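Local coordinates for protein homoserine O-acetyltransferase (Bacillus anthracis str. 'Ames Ancestor', PDB 3I1I) that probably catalyses transfer of an acetyl group from acetyl-CoA to the side-chain hydroxyl of L-homoserine, an early step of methionine biosynthesis in bacteria, at residues A[204-208]-A[209-213]; A[242-245]-A[246-249]; A[262-265]-A[266-270]; A[274-277]-A[278-281]. All coordinates share one frame; numbering follows the deposited sequence.

Contact 1: A[204-208]-A[209-213]; sequences PSWKG and GKYGE
One face of the Trp206 indole is covered by the backbone of Gly208 and Gly209, two and three residues on. Gly209 N stands 3.3 Å above the plane of the Trp206 ring, over its centre, while Gly208 C sits nearer the rim on the same face. Beside them Gly209 CA makes a CH-pi contact, 3.8 Å from the centroid of the five-membered ring of Trp206. The Tyr211 ring receives Trp206 O at its edge and in its plane, with Tyr211 CD2 3.4 Å from that oxygen. The two rings are turned 37° against each other, neither stacked nor edge-to-face, and touch where Trp206 CD1 lies 3.9 Å from Tyr211 CE2. With CG held anti to its backbone N (chi1 -179°), Trp206 turns its indole back beneath the following turn.

That turn is double. Gly209 N donates to Trp206 O at 2.8 Å, and Lys210 N to Lys207 O at 2.9 Å; both donors lie well above the acceptor's carbonyl plane. Lys207, Gly208 and Gly209 all have positive phi, and their angles fit two overlapping type I' turns. Because Gly209 carries no side chain, its N and CA can lie directly on the ring.

The polar tips of both aromatics lead out of the loop: Trp206 NE1 bonds to Asn278 OD1, and Tyr211 OH to Asp276 OD1 as well as to Asn278 N. Chemically, then, the positive-phi turn lays a peptide on the indole and sets Trp206 O at the tyrosine edge, while the indole N-H and the phenol hydroxyl tie the loop after helix 186-202 to the start of helix 277-289.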
# COMPACT_ATOMS: atom_id res chain seq x y z
N PRO A 204 -7.80 2.82 12.29
CA PRO A 204 -8.35 3.48 13.50
C PRO A 204 -7.80 2.97 14.83
O PRO A 204 -7.84 3.67 15.84
CB PRO A 204 -9.86 3.21 13.43
CG PRO A 204 -10.10 2.36 12.24
CD PRO A 204 -8.82 2.10 11.50
N SER A 205 -7.33 1.74 14.85
CA SER A 205 -6.64 1.21 16.01
C SER A 205 -5.37 1.97 16.36
O SER A 205 -4.87 1.84 17.46
CB SER A 205 -6.23 -0.22 15.74
OG SER A 205 -7.35 -1.03 15.80
N TRP A 206 -4.83 2.74 15.42
CA TRP A 206 -3.58 3.46 15.64
C TRP A 206 -3.78 4.48 16.75
O TRP A 206 -2.82 4.79 17.47
CB TRP A 206 -3.11 4.15 14.37
CG TRP A 206 -1.83 4.88 14.54
CD1 TRP A 206 -0.64 4.35 14.93
CD2 TRP A 206 -1.59 6.27 14.28
NE1 TRP A 206 0.31 5.32 14.99
CE2 TRP A 206 -0.23 6.51 14.58
CE3 TRP A 206 -2.39 7.33 13.86
CZ2 TRP A 206 0.35 7.77 14.46
CZ3 TRP A 206 -1.82 8.59 13.75
CH2 TRP A 206 -0.45 8.79 14.04
N LYS A 207 -5.01 4.99 16.86
CA LYS A 207 -5.41 5.94 17.89
C LYS A 207 -4.41 7.06 18.09
O LYS A 207 -3.97 7.33 19.21
CB LYS A 207 -5.58 5.22 19.22
CG LYS A 207 -6.81 4.36 19.31
CD LYS A 207 -6.64 3.34 20.42
CE LYS A 207 -7.87 2.46 20.63
NZ LYS A 207 -7.46 1.08 21.09
N GLY A 208 -4.02 7.68 16.99
CA GLY A 208 -3.16 8.84 17.05
C GLY A 208 -1.77 8.51 17.55
O GLY A 208 -1.00 9.40 17.89
N GLY A 209 -1.41 7.24 17.56
CA GLY A 209 -0.12 6.83 18.09
C GLY A 209 -0.20 6.38 19.54
O GLY A 209 0.77 5.82 20.05
N LYS A 210 -1.34 6.56 20.19
CA LYS A 210 -1.46 6.18 21.61
C LYS A 210 -2.19 4.84 21.83
O LYS A 210 -3.02 4.72 22.70
CB LYS A 210 -2.16 7.29 22.40
CG LYS A 210 -1.71 8.70 22.00
CD LYS A 210 -1.24 9.50 23.20
CE LYS A 210 -1.30 11.02 22.92
NZ LYS A 210 -0.78 11.86 24.07
N TYR A 211 -1.83 3.83 21.06
CA TYR A 211 -2.52 2.54 21.12
C TYR A 211 -2.03 1.67 22.28
O TYR A 211 -2.55 0.57 22.51
CB TYR A 211 -2.35 1.78 19.80
CG TYR A 211 -0.89 1.76 19.38
CD1 TYR A 211 -0.00 0.85 19.92
CD2 TYR A 211 -0.40 2.69 18.46
CE1 TYR A 211 1.35 0.86 19.56
CE2 TYR A 211 0.93 2.72 18.11
CZ TYR A 211 1.80 1.80 18.66
OH TYR A 211 3.11 1.79 18.29
N GLY A 212 -0.97 2.12 22.95
CA GLY A 212 -0.39 1.36 24.06
C GLY A 212 0.10 -0.03 23.70
O GLY A 212 1.06 -0.20 22.93
N GLU A 213 -0.56 -1.05 24.24
CA GLU A 213 -0.13 -2.43 24.05
C GLU A 213 -0.89 -3.11 22.91
O GLU A 213 -0.50 -4.19 22.48
CB GLU A 213 -0.30 -3.24 25.35
CG GLU A 213 0.62 -2.79 26.53
CD GLU A 213 2.05 -2.47 26.09
OE1 GLU A 213 2.69 -3.37 25.47
OE2 GLU A 213 2.53 -1.33 26.35

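Contact 2: A[242-245]-A[246-249]; sequences PRNS and IEVE
Asn244 OD1 is gripped by two successive backbone N-H groups. Ile246 N lies 2.7 Å from Asn244 OD1, in the carbonyl plane of the amide, with an N-H...O angle of 157°. The second donor, Glu247 N, reaches Asn244 OD1 at 3.0 Å from above that plane, 57° out of it. The bond from Ile246 N closes an Asx turn, and the one from Glu247 N extends the grip by a residue. Holding Asn244 CG anti to its own N (chi1 176°) brings the amide forward over the bend.

Glu247 folds back against this amide. Its side chain, extended beyond CG, crosses that of Asn244 at a slant, with Glu247 CG 3.8 Å from Asn244 CG, and the amide and carboxylate planes, only 3° apart, are stacked. Two waters fasten the same pair: both donate to Asn244 O, one continuing to Glu247 O at 2.7 Å and the other to Glu247 OE2 at 2.6 Å.

Glu247 OE2 also accepts from Ser259 N at the start of helix 259-270, while Ser245 OG bonds to Asp291 of the second subunit and Ser245 O to His294 of that subunit. With OD1 accepting two main-chain N-H groups and OE2 shared between a water and a helix N terminus, a setting that probably stabilises negative charge, side-chain chemistry gives shape to a surface loop lacking helix or strand and presents it to the neighbouring subunit.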
# COMPACT_ATOMS: atom_id res chain seq x y z
N PRO A 242 2.67 -19.90 -6.09
CA PRO A 242 2.13 -19.95 -7.45
C PRO A 242 0.61 -19.87 -7.45
O PRO A 242 -0.07 -20.25 -6.50
CB PRO A 242 2.59 -21.33 -7.97
CG PRO A 242 2.68 -22.19 -6.74
CD PRO A 242 3.00 -21.25 -5.58
N ARG A 243 0.08 -19.38 -8.56
CA ARG A 243 -1.36 -19.30 -8.72
C ARG A 243 -2.00 -20.70 -8.79
O ARG A 243 -1.54 -21.56 -9.49
CB ARG A 243 -1.67 -18.51 -9.99
CG ARG A 243 -3.13 -18.11 -10.14
CD ARG A 243 -3.32 -17.18 -11.37
NE ARG A 243 -2.89 -15.82 -11.09
CZ ARG A 243 -3.65 -14.87 -10.52
NH1 ARG A 243 -4.90 -15.13 -10.17
NH2 ARG A 243 -3.18 -13.64 -10.32
N ASN A 244 -3.07 -20.89 -8.05
CA ASN A 244 -3.90 -22.08 -8.16
C ASN A 244 -5.04 -21.77 -9.15
O ASN A 244 -5.93 -20.99 -8.83
CB ASN A 244 -4.46 -22.45 -6.79
CG ASN A 244 -5.42 -23.63 -6.84
OD1 ASN A 244 -6.01 -23.98 -7.88
ND2 ASN A 244 -5.60 -24.25 -5.70
N SER A 245 -5.00 -22.41 -10.32
CA SER A 245 -5.96 -22.15 -11.38
C SER A 245 -7.23 -23.00 -11.31
O SER A 245 -8.05 -22.95 -12.22
CB SER A 245 -5.29 -22.35 -12.73
OG SER A 245 -4.21 -21.46 -12.86
N ILE A 246 -7.40 -23.73 -10.22
CA ILE A 246 -8.53 -24.60 -10.04
C ILE A 246 -9.46 -24.04 -8.98
O ILE A 246 -10.62 -24.01 -9.21
CB ILE A 246 -8.07 -26.03 -9.66
CG1 ILE A 246 -7.18 -26.60 -10.78
CG2 ILE A 246 -9.25 -26.96 -9.41
CD1 ILE A 246 -7.84 -26.66 -12.16
N GLU A 247 -8.98 -23.59 -7.83
CA GLU A 247 -9.88 -23.13 -6.76
C GLU A 247 -10.92 -22.10 -7.28
O GLU A 247 -10.58 -21.18 -8.05
CB GLU A 247 -9.11 -22.58 -5.56
CG GLU A 247 -8.31 -21.30 -5.85
CD GLU A 247 -7.53 -20.75 -4.66
OE1 GLU A 247 -7.69 -21.24 -3.49
OE2 GLU A 247 -6.75 -19.78 -4.90
N VAL A 248 -12.19 -22.30 -6.89
CA VAL A 248 -13.30 -21.47 -7.34
C VAL A 248 -13.73 -20.44 -6.29
O VAL A 248 -14.32 -19.44 -6.60
CB VAL A 248 -14.55 -22.34 -7.74
CG1 VAL A 248 -14.18 -23.36 -8.86
CG2 VAL A 248 -15.18 -23.00 -6.51
N GLU A 249 -13.40 -20.64 -5.03
CA GLU A 249 -13.99 -19.79 -3.98
C GLU A 249 -13.56 -18.33 -4.10
O GLU A 249 -14.38 -17.43 -3.91
CB GLU A 249 -13.73 -20.32 -2.56
CG GLU A 249 -14.32 -19.46 -1.44
CD GLU A 249 -15.82 -19.19 -1.58
OE1 GLU A 249 -16.27 -18.10 -1.12
OE2 GLU A 249 -16.55 -20.04 -2.13
O HOH W 1 -8.41 -20.67 -9.64
O HOH W 2 -5.69 -18.79 -7.07

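Contact 3: A[262-265]-A[266-270]; sequences KEIN and KLTYR
Ile264 and Thr268, one helical turn apart, make the tight part of this contact. Ile264 O takes the backbone N-H of Thr268 at 3.0 Å, nearly along the C=O axis. Thr268 OG1 lies 2.9 Å from the same Ile264 O, but Asn265 O is also near, so the destination of the hydroxyl proton is not settled. What brings the hydroxyl back to the preceding turn is a chi1 of 56°, which sets OG1 between the backbone N and the carbonyl carbon. The methyl branches meet as well, Ile264 CG2 approaching Thr268 CG2 to 4.1 Å. Both residues are buried, and Thr268 OG1 has a further partner in Gln221.

The solvent side is looser. Lys266 N donates to Lys262 O at 3.0 Å and Leu267 N to Glu263 O at 3.1 Å, but here the backbone does most of the touching. Only the root of Lys266 joins in, its CB resting 3.4 Å from Glu263 O, while the rest of that chain, bent at chi3 and chi4, leads away from the preceding turn. The end of Lys262 likewise turns from the other segment, and both lysines are exposed. Tyr269 N continues the helical pattern, bonding to Asn265 O at 2.9 Å, while its ring reaches away from 262-265 toward Met217 and Gln221.

Helix 259-270 thus packs through Ile264 and Thr268 on helix 217-228, while Lys262 and Lys266 are exposed. Leu267 and Ile264 touch Tyr241 in the loop after helix 234-240. Toward the second subunit, Asn265 OD1 bonds to Gln194 and Ile264 packs on Val190 of that neighbouring chain.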
# COMPACT_ATOMS: atom_id res chain seq x y z
N LYS A 262 -3.37 -16.07 0.93
CA LYS A 262 -3.31 -16.76 2.22
C LYS A 262 -1.88 -17.05 2.67
O LYS A 262 -1.53 -16.75 3.81
CB LYS A 262 -4.07 -18.07 2.17
CG LYS A 262 -5.56 -17.89 2.29
CD LYS A 262 -6.32 -19.18 2.07
CE LYS A 262 -7.81 -18.87 2.01
NZ LYS A 262 -8.61 -20.09 1.58
N GLU A 263 -1.07 -17.64 1.80
CA GLU A 263 0.33 -17.91 2.14
C GLU A 263 1.03 -16.59 2.53
O GLU A 263 1.55 -16.47 3.62
CB GLU A 263 1.06 -18.63 1.01
CG GLU A 263 0.44 -19.99 0.70
CD GLU A 263 0.60 -20.52 -0.77
OE1 GLU A 263 0.23 -21.72 -0.96
OE2 GLU A 263 1.05 -19.80 -1.71
N ILE A 264 0.94 -15.57 1.69
CA ILE A 264 1.61 -14.31 1.97
C ILE A 264 1.04 -13.61 3.20
O ILE A 264 1.80 -13.08 3.98
CB ILE A 264 1.63 -13.38 0.73
CG1 ILE A 264 2.50 -14.02 -0.36
CG2 ILE A 264 2.12 -11.99 1.09
CD1 ILE A 264 2.22 -13.56 -1.78
N ASN A 265 -0.27 -13.65 3.42
CA ASN A 265 -0.83 -13.11 4.66
C ASN A 265 -0.21 -13.77 5.89
O ASN A 265 0.16 -13.10 6.86
CB ASN A 265 -2.32 -13.33 4.75
CG ASN A 265 -3.11 -12.30 3.99
OD1 ASN A 265 -2.56 -11.43 3.31
ND2 ASN A 265 -4.44 -12.43 4.04
N LYS A 266 -0.09 -15.09 5.84
CA LYS A 266 0.46 -15.84 6.96
C LYS A 266 1.89 -15.38 7.28
O LYS A 266 2.19 -15.10 8.44
CB LYS A 266 0.43 -17.33 6.68
CG LYS A 266 0.52 -18.18 7.91
CD LYS A 266 -0.06 -19.62 7.64
CE LYS A 266 1.01 -20.75 7.71
NZ LYS A 266 0.90 -21.61 8.98
N LEU A 267 2.73 -15.30 6.25
CA LEU A 267 4.12 -14.88 6.45
C LEU A 267 4.19 -13.46 7.01
O LEU A 267 4.95 -13.19 7.90
CB LEU A 267 4.91 -14.90 5.14
CG LEU A 267 5.16 -16.26 4.50
CD1 LEU A 267 5.70 -16.10 3.05
CD2 LEU A 267 6.11 -17.07 5.39
N THR A 268 3.38 -12.56 6.48
CA THR A 268 3.54 -11.19 6.82
C THR A 268 2.92 -10.89 8.17
O THR A 268 3.36 -9.95 8.85
CB THR A 268 2.97 -10.24 5.73
OG1 THR A 268 1.59 -10.55 5.47
CG2 THR A 268 3.76 -10.38 4.48
N TYR A 269 1.94 -11.68 8.58
CA TYR A 269 1.42 -11.55 9.91
C TYR A 269 2.45 -12.00 10.93
O TYR A 269 2.65 -11.31 11.93
CB TYR A 269 0.18 -12.37 10.11
CG TYR A 269 -0.51 -12.05 11.40
CD1 TYR A 269 -1.33 -10.93 11.49
CD2 TYR A 269 -0.34 -12.84 12.54
CE1 TYR A 269 -2.00 -10.62 12.67
CE2 TYR A 269 -1.01 -12.55 13.74
CZ TYR A 269 -1.84 -11.43 13.79
OH TYR A 269 -2.52 -11.06 14.93
N ARG A 270 3.07 -13.15 10.67
CA ARG A 270 4.06 -13.72 11.58
C ARG A 270 5.20 -12.74 11.83
O ARG A 270 5.64 -12.58 12.96
CB ARG A 270 4.67 -15.01 11.02
CG ARG A 270 5.08 -15.99 12.11
CD ARG A 270 3.98 -17.05 12.35
NE ARG A 270 4.01 -18.09 11.31
CZ ARG A 270 3.02 -18.95 11.06
NH1 ARG A 270 1.90 -18.90 11.77
NH2 ARG A 270 3.16 -19.84 10.09

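Contact 4: A[274-277]-A[278-281]; sequences LVDA and NSWM
Asp276 and Ser279 face each other across the first turn of helix 277-289, carboxylate against hydroxyl. Ser279 OG donates to Asp276 OD2 at 2.9 Å, along the anti lone pair, the one directed away from the other carboxylate oxygen. Ser279 N comes to Asp276 OD2 from a different direction, at 3.0 Å and 47° out of the carboxylate plane. One oxygen therefore accepts both N-H and O-H of a single residue. An anti placement of Asp276 CG relative to its N (chi1 179°) carries the group forward over the helix start. OD1 is engaged elsewhere, by Gln215 and by the Tyr211 hydroxyl.

Val275 and Trp280 meet at an angle just outside the cap: CG1 of the valine touches CE3 at the indole's six-membered ring, 3.6 Å away, an approach neither squarely over the face nor at the edge. Beyond this contact the Trp280 ring lies among Leu220, Ala223 and Met227 of helix 217-228 and meets Phe51.

The backbone takes over at once. Trp280 N donates to Asp276 O at 2.9 Å, and Met281 N, of a selenomethionine, to Ala277 O at 2.9 Å, each in the carbonyl plane.

Asp276 is thus a helix N-cap, its side chain accepting the N-H of Ser279 in the first turn of the helix. The apolar Val275-Trp280 pair bridging the residue before the cap and the fourth helical residue is a hydrophobic staple.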
# COMPACT_ATOMS: atom_id res chain seq x y z
N LEU A 274 6.40 -9.34 16.89
CA LEU A 274 7.18 -8.63 17.89
C LEU A 274 7.39 -7.16 17.62
O LEU A 274 8.22 -6.53 18.28
CB LEU A 274 8.59 -9.26 18.02
CG LEU A 274 8.71 -10.71 18.54
CD1 LEU A 274 10.18 -10.97 19.10
CD2 LEU A 274 7.60 -11.07 19.59
N VAL A 275 6.64 -6.59 16.69
CA VAL A 275 7.02 -5.32 16.09
C VAL A 275 6.14 -4.20 16.60
O VAL A 275 4.98 -4.41 16.88
CB VAL A 275 6.92 -5.43 14.55
CG1 VAL A 275 6.93 -4.08 13.86
CG2 VAL A 275 8.06 -6.31 14.05
N ASP A 276 6.72 -3.00 16.74
CA ASP A 276 5.96 -1.82 17.17
C ASP A 276 5.65 -0.86 16.01
O ASP A 276 6.53 -0.42 15.29
CB ASP A 276 6.73 -1.05 18.24
CG ASP A 276 5.99 0.21 18.69
OD1 ASP A 276 4.83 0.07 19.18
OD2 ASP A 276 6.57 1.30 18.52
N ALA A 277 4.39 -0.48 15.89
CA ALA A 277 3.90 0.29 14.74
C ALA A 277 4.54 1.67 14.65
O ALA A 277 5.05 2.03 13.59
CB ALA A 277 2.35 0.41 14.76
N ASN A 278 4.50 2.44 15.73
CA ASN A 278 5.11 3.78 15.75
C ASN A 278 6.60 3.70 15.37
O ASN A 278 7.10 4.54 14.60
CB ASN A 278 4.95 4.45 17.11
CG ASN A 278 3.49 4.86 17.41
OD1 ASN A 278 2.65 4.95 16.51
ND2 ASN A 278 3.21 5.13 18.66
N SER A 279 7.28 2.67 15.89
CA SER A 279 8.66 2.45 15.61
C SER A 279 8.86 2.23 14.10
O SER A 279 9.79 2.77 13.47
CB SER A 279 9.19 1.26 16.40
OG SER A 279 9.34 1.59 17.77
N TRP A 280 7.97 1.41 13.54
CA TRP A 280 7.99 1.13 12.13
C TRP A 280 7.85 2.43 11.34
O TRP A 280 8.59 2.65 10.42
CB TRP A 280 6.87 0.16 11.75
CG TRP A 280 6.98 -0.31 10.35
CD1 TRP A 280 6.68 0.39 9.20
CD2 TRP A 280 7.47 -1.57 9.94
NE1 TRP A 280 6.95 -0.38 8.09
CE2 TRP A 280 7.43 -1.59 8.52
CE3 TRP A 280 7.91 -2.70 10.63
CZ2 TRP A 280 7.84 -2.69 7.78
CZ3 TRP A 280 8.34 -3.80 9.89
CH2 TRP A 280 8.28 -3.80 8.48
N MSE A 281 6.92 3.30 11.73
CA MSE A 281 6.75 4.57 11.03
C MSE A 281 8.04 5.41 11.05
O MSE A 281 8.43 5.94 10.00
CB MSE A 281 5.64 5.45 11.64
CG MSE A 281 4.22 4.93 11.60
SE MSE A 281 3.02 6.36 12.34
CE MSE A 281 4.08 7.87 12.06

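All four contacts follow in series along the chain within the mostly helical stretch between sheet strands 174-178 and 309-313, the place of the lid in many alpha/beta hydrolase-fold proteins. Contacts 1 and 4 form one unit: their centres are about 11 Å apart, and they touch, Trp206 CZ2 also packing 3.7 Å from Met281 SE. Contacts 2 and 3, about 18 Å apart between centres, both hydrogen-bond to the second subunit, whereas contacts 1 and 4 touch it through single packing residues. Contact 3 lies about 18 Å, centre to centre, from contact 4 on the next helix; contacts 1 and 2 stand farthest apart, about 37 Å between centres. This helical insertion thus carries both the 1-4 junction and much of the subunit contact described here.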